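Local coordinates for antigen MTB48, Mycobacterial protein (Mycobacterium smegmatis, PDB 4WJ1), which is exported by the ESX-1 type VII secretion system and is probably involved in DNA conjugation, at least in the recipient strain, at residues S24-G29 with S168-H173; Y158-W163 with R212-A217. All coordinates share one frame; numbering follows the deposited sequence.

Interaction 1: residues S24-G29 with S168-H173; sequences STRPEG and STLEGH
Arg26 lies across the ring of His173, where the extended segment 24-29, in the loop linking helices 12-22 and 40-96 of the PE domain, runs over helix 154-178 of the PPE domain in the helical PE-PPE bundle of EspB. The arginine begins with a CH-pi contact: its CB stands 3.9 Å from the centroid of the imidazole, 20° off the ring normal. CG leaves anti to the backbone N (chi1 179°), which directs the chain past the imidazole to CD, 3.8 Å from CD2 of Leu170. There the chain bends at chi3, and the guanidinium plane is turned 73° from that of the imidazole. NE stays 5.0 Å from His173 NE2, while NH1 makes a weak hydrogen bond with Tyr166 OH and NH2 reaches a salt bridge with Asp64 on helix 40-96. A long side chain suits this place because its methylenes can pack on a ring and a leucine while its charge pairs farther off. Trp203 and Phe177 meet the same histidine ring edge-to-face. Pro27, whose ring lends an apolar surface to a loop without regular structure, meets Thr169 tip to tip: its CG is 3.5 Å from the methyl CG2. At the rim of the imidazole, in its plane, the carbonyl O of Ser24 approaches His173 CE1 to 3.3 Å.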
ATOM      1  N   SER A  24      -8.808  13.475   6.269  1.00 38.83           N
ATOM      2  CA  SER A  24      -9.249  12.321   7.032  1.00 39.69           C
ATOM      3  C   SER A  24      -8.080  11.399   7.347  1.00 38.44           C
ATOM      4  O   SER A  24      -7.305  11.034   6.471  1.00 38.81           O
ATOM      5  CB  SER A  24     -10.330  11.545   6.275  1.00 38.80           C
ATOM      6  OG  SER A  24     -11.552  12.258   6.253  1.00 50.85           O
ATOM      7  N   THR A  25      -7.951  11.036   8.613  1.00 43.93           N
ATOM      8  CA  THR A  25      -6.876  10.156   9.022  1.00 36.66           C
ATOM      9  C   THR A  25      -7.053   8.786   8.422  1.00 29.83           C
ATOM     10  O   THR A  25      -8.104   8.172   8.556  1.00 43.63           O
ATOM     11  CB  THR A  25      -6.805  10.041  10.524  1.00 38.55           C
ATOM     12  OG1 THR A  25      -6.604  11.345  11.060  1.00 43.48           O
ATOM     13  CG2 THR A  25      -5.632   9.164  10.925  1.00 47.27           C
ATOM     14  N   ARG A  26      -6.023   8.330   7.730  1.00 29.74           N
ATOM     15  CA  ARG A  26      -5.990   6.970   7.215  1.00 34.80           C
ATOM     16  C   ARG A  26      -5.659   6.030   8.377  1.00 37.45           C
ATOM     17  O   ARG A  26      -4.716   6.287   9.121  1.00 35.40           O
ATOM     18  CB  ARG A  26      -4.958   6.854   6.099  1.00 31.87           C
ATOM     19  CG  ARG A  26      -4.826   5.484   5.501  1.00 31.18           C
ATOM     20  CD  ARG A  26      -3.934   5.543   4.290  1.00 26.42           C
ATOM     21  NE  ARG A  26      -2.623   6.116   4.592  1.00 29.53           N
ATOM     22  CZ  ARG A  26      -1.576   5.390   4.985  1.00 37.86           C
ATOM     23  NH1 ARG A  26      -1.703   4.077   5.135  1.00 33.92           N
ATOM     24  NH2 ARG A  26      -0.408   5.967   5.235  1.00 31.39           N
ATOM     25  N   PRO A  27      -6.457   4.962   8.564  1.00 40.78           N
ATOM     26  CA  PRO A  27      -6.193   4.024   9.661  1.00 37.75           C
ATOM     27  C   PRO A  27      -4.805   3.421   9.556  1.00 36.29           C
ATOM     28  O   PRO A  27      -4.308   3.233   8.440  1.00 33.10           O
ATOM     29  CB  PRO A  27      -7.267   2.949   9.477  1.00 32.78           C
ATOM     30  CG  PRO A  27      -8.370   3.652   8.753  1.00 35.47           C
ATOM     31  CD  PRO A  27      -7.680   4.607   7.821  1.00 37.61           C
ATOM     32  N   GLU A  28      -4.198   3.140  10.704  1.00 38.87           N
ATOM     33  CA  GLU A  28      -2.903   2.487  10.765  1.00 40.60           C
ATOM     34  C   GLU A  28      -2.891   1.193   9.963  1.00 37.95           C
ATOM     35  O   GLU A  28      -3.784   0.364  10.102  1.00 45.91           O
ATOM     36  CB  GLU A  28      -2.531   2.203  12.218  1.00 49.52           C
ATOM     37  CG  GLU A  28      -1.662   3.275  12.849  1.00 68.17           C
ATOM     38  CD  GLU A  28      -0.246   3.264  12.300  1.00 82.11           C
ATOM     39  OE1 GLU A  28       0.381   2.175  12.304  1.00 79.17           O
ATOM     40  OE2 GLU A  28       0.232   4.339  11.861  1.00 88.95           O
ATOM     41  N   GLY A  29      -1.868   1.029   9.127  1.00 33.68           N
ATOM     42  CA  GLY A  29      -1.743  -0.132   8.264  1.00 26.80           C
ATOM     43  C   GLY A  29      -1.265  -1.413   8.938  1.00 40.87           C
ATOM     44  O   GLY A  29      -1.127  -1.496  10.172  1.00 31.95           O
ATOM     45  N   SER A 168      -9.994  -3.110   1.812  1.00 39.76           N
ATOM     46  CA  SER A 168     -11.273  -2.446   1.983  1.00 38.63           C
ATOM     47  C   SER A 168     -11.099  -1.122   2.738  1.00 36.42           C
ATOM     48  O   SER A 168     -11.876  -0.197   2.559  1.00 37.99           O
ATOM     49  CB  SER A 168     -12.256  -3.354   2.713  1.00 31.32           C
ATOM     50  OG  SER A 168     -12.196  -3.099   4.091  1.00 46.19           O
ATOM     51  N   THR A 169     -10.073  -1.028   3.578  1.00 37.80           N
ATOM     52  CA  THR A 169      -9.793   0.225   4.260  1.00 29.29           C
ATOM     53  C   THR A 169      -9.440   1.319   3.274  1.00 31.67           C
ATOM     54  O   THR A 169      -9.964   2.429   3.347  1.00 35.74           O
ATOM     55  CB  THR A 169      -8.635   0.101   5.246  1.00 26.44           C
ATOM     56  OG1 THR A 169      -8.882  -0.981   6.142  1.00 34.31           O
ATOM     57  CG2 THR A 169      -8.526   1.375   6.046  1.00 28.28           C
ATOM     58  N   LEU A 170      -8.525   1.001   2.364  1.00 26.74           N
ATOM     59  CA  LEU A 170      -8.059   1.975   1.396  1.00 30.97           C
ATOM     60  C   LEU A 170      -9.152   2.333   0.393  1.00 34.01           C
ATOM     61  O   LEU A 170      -9.282   3.487   0.021  1.00 37.13           O
ATOM     62  CB  LEU A 170      -6.824   1.462   0.675  1.00 26.72           C
ATOM     63  CG  LEU A 170      -5.618   1.354   1.601  1.00 26.20           C
ATOM     64  CD1 LEU A 170      -4.353   1.122   0.809  1.00 26.27           C
ATOM     65  CD2 LEU A 170      -5.493   2.568   2.519  1.00 25.95           C
ATOM     66  N   GLU A 171      -9.950   1.360  -0.025  1.00 33.63           N
ATOM     67  CA  GLU A 171     -11.100   1.663  -0.872  1.00 33.62           C
ATOM     68  C   GLU A 171     -12.033   2.625  -0.155  1.00 36.17           C
ATOM     69  O   GLU A 171     -12.519   3.597  -0.738  1.00 42.14           O
ATOM     70  CB  GLU A 171     -11.845   0.387  -1.236  1.00 38.78           C
ATOM     71  CG  GLU A 171     -11.025  -0.557  -2.073  1.00 38.40           C
ATOM     72  CD  GLU A 171     -11.735  -1.852  -2.318  1.00 48.69           C
ATOM     73  OE1 GLU A 171     -12.667  -2.164  -1.541  1.00 61.96           O
ATOM     74  OE2 GLU A 171     -11.366  -2.551  -3.288  1.00 44.41           O
ATOM     75  N   GLY A 172     -12.271   2.354   1.124  1.00 34.84           N
ATOM     76  CA  GLY A 172     -13.087   3.231   1.943  1.00 33.83           C
ATOM     77  C   GLY A 172     -12.452   4.602   2.052  1.00 39.31           C
ATOM     78  O   GLY A 172     -13.119   5.635   1.948  1.00 41.17           O
ATOM     79  N   HIS A 173     -11.142   4.605   2.251  1.00 33.07           N
ATOM     80  CA  HIS A 173     -10.427   5.845   2.426  1.00 30.96           C
ATOM     81  C   HIS A 173     -10.536   6.709   1.168  1.00 31.17           C
ATOM     82  O   HIS A 173     -10.607   7.921   1.261  1.00 31.21           O
ATOM     83  CB  HIS A 173      -8.962   5.571   2.757  1.00 26.64           C
ATOM     84  CG  HIS A 173      -8.193   6.804   3.140  1.00 28.07           C
ATOM     85  ND1 HIS A 173      -8.519   7.564   4.243  1.00 30.07           N
ATOM     86  CD2 HIS A 173      -7.135   7.400   2.557  1.00 27.39           C
ATOM     87  CE1 HIS A 173      -7.674   8.580   4.328  1.00 26.19           C
ATOM     88  NE2 HIS A 173      -6.829   8.511   3.325  1.00 31.31           N
TER

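Interaction 2: residues Y158-W163 with R212-A217; sequences YFRDQW and RLAQEA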
ATOM      1  N   TYR A 158      -0.797 -14.145   9.327  1.00 25.67           N
ATOM      2  CA  TYR A 158      -1.471 -12.999   9.904  1.00 27.77           C
ATOM      3  C   TYR A 158      -1.205 -11.736   9.053  1.00 31.49           C
ATOM      4  O   TYR A 158      -2.087 -10.907   8.839  1.00 31.50           O
ATOM      5  CB  TYR A 158      -1.019 -12.781  11.332  1.00 25.72           C
ATOM      6  CG  TYR A 158      -1.865 -11.776  12.039  1.00 25.81           C
ATOM      7  CD1 TYR A 158      -3.244 -11.816  11.923  1.00 25.90           C
ATOM      8  CD2 TYR A 158      -1.293 -10.779  12.829  1.00 25.93           C
ATOM      9  CE1 TYR A 158      -4.039 -10.888  12.567  1.00 26.85           C
ATOM     10  CE2 TYR A 158      -2.079  -9.845  13.473  1.00 33.10           C
ATOM     11  CZ  TYR A 158      -3.454  -9.910  13.343  1.00 32.46           C
ATOM     12  OH  TYR A 158      -4.244  -8.989  13.991  1.00 37.55           O
ATOM     13  N   PHE A 159       0.040 -11.617   8.605  1.00 28.74           N
ATOM     14  CA  PHE A 159       0.489 -10.588   7.697  1.00 29.04           C
ATOM     15  C   PHE A 159      -0.399 -10.608   6.468  1.00 34.18           C
ATOM     16  O   PHE A 159      -0.914  -9.575   6.045  1.00 38.07           O
ATOM     17  CB  PHE A 159       1.971 -10.836   7.362  1.00 34.01           C
ATOM     18  CG  PHE A 159       2.515 -10.043   6.174  1.00 37.64           C
ATOM     19  CD1 PHE A 159       2.415 -10.538   4.883  1.00 31.84           C
ATOM     20  CD2 PHE A 159       3.209  -8.854   6.374  1.00 35.51           C
ATOM     21  CE1 PHE A 159       2.955  -9.846   3.812  1.00 37.31           C
ATOM     22  CE2 PHE A 159       3.745  -8.151   5.308  1.00 38.64           C
ATOM     23  CZ  PHE A 159       3.615  -8.645   4.022  1.00 37.00           C
ATOM     24  N   ARG A 160      -0.609 -11.804   5.926  1.00 30.19           N
ATOM     25  CA  ARG A 160      -1.467 -11.963   4.766  1.00 32.01           C
ATOM     26  C   ARG A 160      -2.873 -11.466   5.075  1.00 32.81           C
ATOM     27  O   ARG A 160      -3.444 -10.700   4.317  1.00 29.87           O
ATOM     28  CB  ARG A 160      -1.496 -13.421   4.315  1.00 26.28           C
ATOM     29  CG  ARG A 160      -2.307 -13.683   3.060  1.00 34.92           C
ATOM     30  CD  ARG A 160      -3.764 -14.009   3.374  1.00 38.35           C
ATOM     31  NE  ARG A 160      -3.883 -14.948   4.484  1.00 38.23           N
ATOM     32  CZ  ARG A 160      -3.788 -16.267   4.349  1.00 38.79           C
ATOM     33  NH1 ARG A 160      -3.561 -16.789   3.148  1.00 36.28           N
ATOM     34  NH2 ARG A 160      -3.910 -17.062   5.410  1.00 38.26           N
ATOM     35  N   ASP A 161      -3.434 -11.905   6.191  1.00 31.43           N
ATOM     36  CA  ASP A 161      -4.767 -11.465   6.578  1.00 27.31           C
ATOM     37  C   ASP A 161      -4.831  -9.946   6.727  1.00 31.87           C
ATOM     38  O   ASP A 161      -5.813  -9.315   6.330  1.00 34.25           O
ATOM     39  CB  ASP A 161      -5.192 -12.125   7.892  1.00 32.00           C
ATOM     40  CG  ASP A 161      -5.392 -13.629   7.769  1.00 35.54           C
ATOM     41  OD1 ASP A 161      -5.447 -14.152   6.642  1.00 41.64           O
ATOM     42  OD2 ASP A 161      -5.512 -14.291   8.818  1.00 49.08           O
ATOM     43  N   GLN A 162      -3.790  -9.354   7.305  1.00 25.63           N
ATOM     44  CA  GLN A 162      -3.818  -7.926   7.572  1.00 29.49           C
ATOM     45  C   GLN A 162      -3.825  -7.098   6.288  1.00 33.18           C
ATOM     46  O   GLN A 162      -4.500  -6.082   6.195  1.00 31.91           O
ATOM     47  CB  GLN A 162      -2.625  -7.518   8.423  1.00 31.44           C
ATOM     48  CG  GLN A 162      -2.671  -7.976   9.853  1.00 31.43           C
ATOM     49  CD  GLN A 162      -1.552  -7.373  10.642  1.00 37.34           C
ATOM     50  OE1 GLN A 162      -1.748  -6.380  11.318  1.00 39.73           O
ATOM     51  NE2 GLN A 162      -0.354  -7.956  10.543  1.00 52.02           N
ATOM     52  N   TRP A 163      -3.052  -7.541   5.309  1.00 30.56           N
ATOM     53  CA  TRP A 163      -2.960  -6.835   4.060  1.00 29.51           C
ATOM     54  C   TRP A 163      -4.250  -7.017   3.294  1.00 36.70           C
ATOM     55  O   TRP A 163      -4.812  -6.044   2.777  1.00 37.39           O
ATOM     56  CB  TRP A 163      -1.754  -7.304   3.257  1.00 26.01           C
ATOM     57  CG  TRP A 163      -0.545  -6.561   3.691  1.00 25.92           C
ATOM     58  CD1 TRP A 163       0.454  -7.005   4.518  1.00 29.46           C
ATOM     59  CD2 TRP A 163      -0.214  -5.204   3.362  1.00 34.06           C
ATOM     60  NE1 TRP A 163       1.398  -6.015   4.703  1.00 31.18           N
ATOM     61  CE2 TRP A 163       1.004  -4.900   4.005  1.00 31.69           C
ATOM     62  CE3 TRP A 163      -0.825  -4.222   2.576  1.00 30.28           C
ATOM     63  CZ2 TRP A 163       1.614  -3.660   3.890  1.00 31.81           C
ATOM     64  CZ3 TRP A 163      -0.217  -2.996   2.462  1.00 32.67           C
ATOM     65  CH2 TRP A 163       0.989  -2.722   3.112  1.00 30.49           C
ATOM     66  N   ARG A 212      -3.308  -7.660  -3.945  1.00 35.74           N
ATOM     67  CA  ARG A 212      -2.256  -8.367  -4.655  1.00 38.59           C
ATOM     68  C   ARG A 212      -1.148  -8.835  -3.707  1.00 34.34           C
ATOM     69  O   ARG A 212      -0.592  -9.915  -3.895  1.00 34.25           O
ATOM     70  CB  ARG A 212      -1.671  -7.486  -5.775  1.00 30.43           C
ATOM     71  CG  ARG A 212      -2.677  -7.178  -6.897  1.00 50.14           C
ATOM     72  CD  ARG A 212      -2.065  -6.403  -8.079  1.00 56.59           C
ATOM     73  NE  ARG A 212      -0.922  -7.123  -8.635  1.00 70.70           N
ATOM     74  CZ  ARG A 212       0.276  -6.588  -8.865  1.00 75.85           C
ATOM     75  NH1 ARG A 212       0.502  -5.299  -8.610  1.00 76.30           N
ATOM     76  NH2 ARG A 212       1.252  -7.347  -9.365  1.00 68.27           N
ATOM     77  N   LEU A 213      -0.820  -8.036  -2.697  1.00 29.51           N
ATOM     78  CA  LEU A 213       0.231  -8.444  -1.770  1.00 36.98           C
ATOM     79  C   LEU A 213      -0.264  -9.654  -0.963  1.00 35.38           C
ATOM     80  O   LEU A 213       0.458 -10.630  -0.777  1.00 35.17           O
ATOM     81  CB  LEU A 213       0.636  -7.287  -0.854  1.00 32.93           C
ATOM     82  CG  LEU A 213       1.638  -7.636   0.248  1.00 33.48           C
ATOM     83  CD1 LEU A 213       2.843  -8.336  -0.339  1.00 28.04           C
ATOM     84  CD2 LEU A 213       2.052  -6.388   1.035  1.00 27.13           C
ATOM     85  N   ALA A 214      -1.521  -9.604  -0.538  1.00 29.98           N
ATOM     86  CA  ALA A 214      -2.113 -10.716   0.169  1.00 33.24           C
ATOM     87  C   ALA A 214      -2.104 -11.984  -0.687  1.00 37.14           C
ATOM     88  O   ALA A 214      -1.829 -13.065  -0.186  1.00 40.46           O
ATOM     89  CB  ALA A 214      -3.531 -10.368   0.618  1.00 29.62           C
ATOM     90  N   GLN A 215      -2.384 -11.862  -1.978  1.00 41.54           N
ATOM     91  CA  GLN A 215      -2.368 -13.038  -2.841  1.00 41.60           C
ATOM     92  C   GLN A 215      -0.955 -13.603  -2.919  1.00 40.58           C
ATOM     93  O   GLN A 215      -0.762 -14.818  -2.860  1.00 41.79           O
ATOM     94  CB  GLN A 215      -2.894 -12.716  -4.244  1.00 37.12           C
ATOM     95  CG  GLN A 215      -4.411 -12.491  -4.308  1.00 59.64           C
ATOM     96  CD  GLN A 215      -4.908 -12.063  -5.706  1.00 77.59           C
ATOM     97  OE1 GLN A 215      -4.263 -11.265  -6.406  1.00 75.03           O
ATOM     98  NE2 GLN A 215      -6.069 -12.589  -6.102  1.00 79.18           N
ATOM     99  N   GLU A 216       0.031 -12.719  -3.034  1.00 29.53           N
ATOM    100  CA  GLU A 216       1.420 -13.148  -3.066  1.00 33.97           C
ATOM    101  C   GLU A 216       1.781 -13.864  -1.763  1.00 38.55           C
ATOM    102  O   GLU A 216       2.409 -14.920  -1.782  1.00 38.15           O
ATOM    103  CB  GLU A 216       2.347 -11.957  -3.314  1.00 41.25           C
ATOM    104  CG  GLU A 216       2.148 -11.261  -4.679  1.00 49.08           C
ATOM    105  CD  GLU A 216       2.119 -12.250  -5.845  1.00 66.11           C
ATOM    106  OE1 GLU A 216       3.194 -12.544  -6.402  1.00 74.25           O
ATOM    107  OE2 GLU A 216       1.024 -12.736  -6.209  1.00 71.39           O
ATOM    108  N   ALA A 217       1.358 -13.303  -0.633  1.00 35.22           N
ATOM    109  CA  ALA A 217       1.615 -13.918   0.665  1.00 34.22           C
ATOM    110  C   ALA A 217       0.891 -15.263   0.774  1.00 37.39           C
ATOM    111  O   ALA A 217       1.446 -16.235   1.288  1.00 36.36           O
ATOM    112  CB  ALA A 217       1.190 -12.981   1.805  1.00 27.23           C
TER
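Leu213 pushes a methyl group onto the indole of Trp163 where helices 154-178 and 187-230 pack as an antiparallel pair in the PPE domain's helical bundle. The axes of the two short segments come within 8.2 Å at an angle of 159°, a close approach made possible by the small side chains of Ala214 and Ala217. The main bump is Leu213 CD2: it sits 3.5 Å from the centroid of the five-membered ring, only 12° off the normal, a CH-pi contact over the face. With CG anti to the backbone N (chi1 174°), the leucine carries this methyl across to the tryptophan and also within 4.1 Å of Phe159 CZ. Phe159 lies one helical turn before Trp163, and Trp163 CD1 rests over the centre of its ring, so the indole meets that ring edge-on and the two enclose a corner into which the leucine methyl fits. The alanines supply smaller bumps. Ala217 CB fills the recess between the edge of the Phe159 ring and the start of the Arg160 side chain, 3.7 Å from Arg160 CB. Ala214 CB sits 3.7 Å from the carbonyl O of Arg160, near Trp163 CB, and this short side chain lets the CA atoms of Ala214 and Arg160 approach to 4.8 Å. Arginine suits this margin because its aliphatic part packs while NE forms a salt bridge with Asp161 OD1, met from above the carboxylate plane, and NH1 hydrogen-bonds Thr218 OG1. Helix 40-96 adds Met50 against Phe159 and Leu49 against Leu213. Arg160 CG lies 3.3 Å from the carbonyl O of Ala214.

From the N terminus, the chain leaves helix 12-22 and enters the loop holding 24-29, the first half of interaction 1. It then runs through helix 40-96 and onto helix 154-178, where 158-163 opens interaction 2 before 168-173 closes interaction 1, a loop of 138 residues. Helix 187-230 returns antiparallel, and 212-217 closes interaction 2 after 48 intervening residues. The segments alternate, so the two closures cross. Interaction 1 ties PE to PPE, whereas interaction 2 joins two PPE helices. Their centres are about 16 Å apart, both use helix 154-178, and Phe60 of helix 40-96 touches both, meeting Arg26, Leu170 and Trp163.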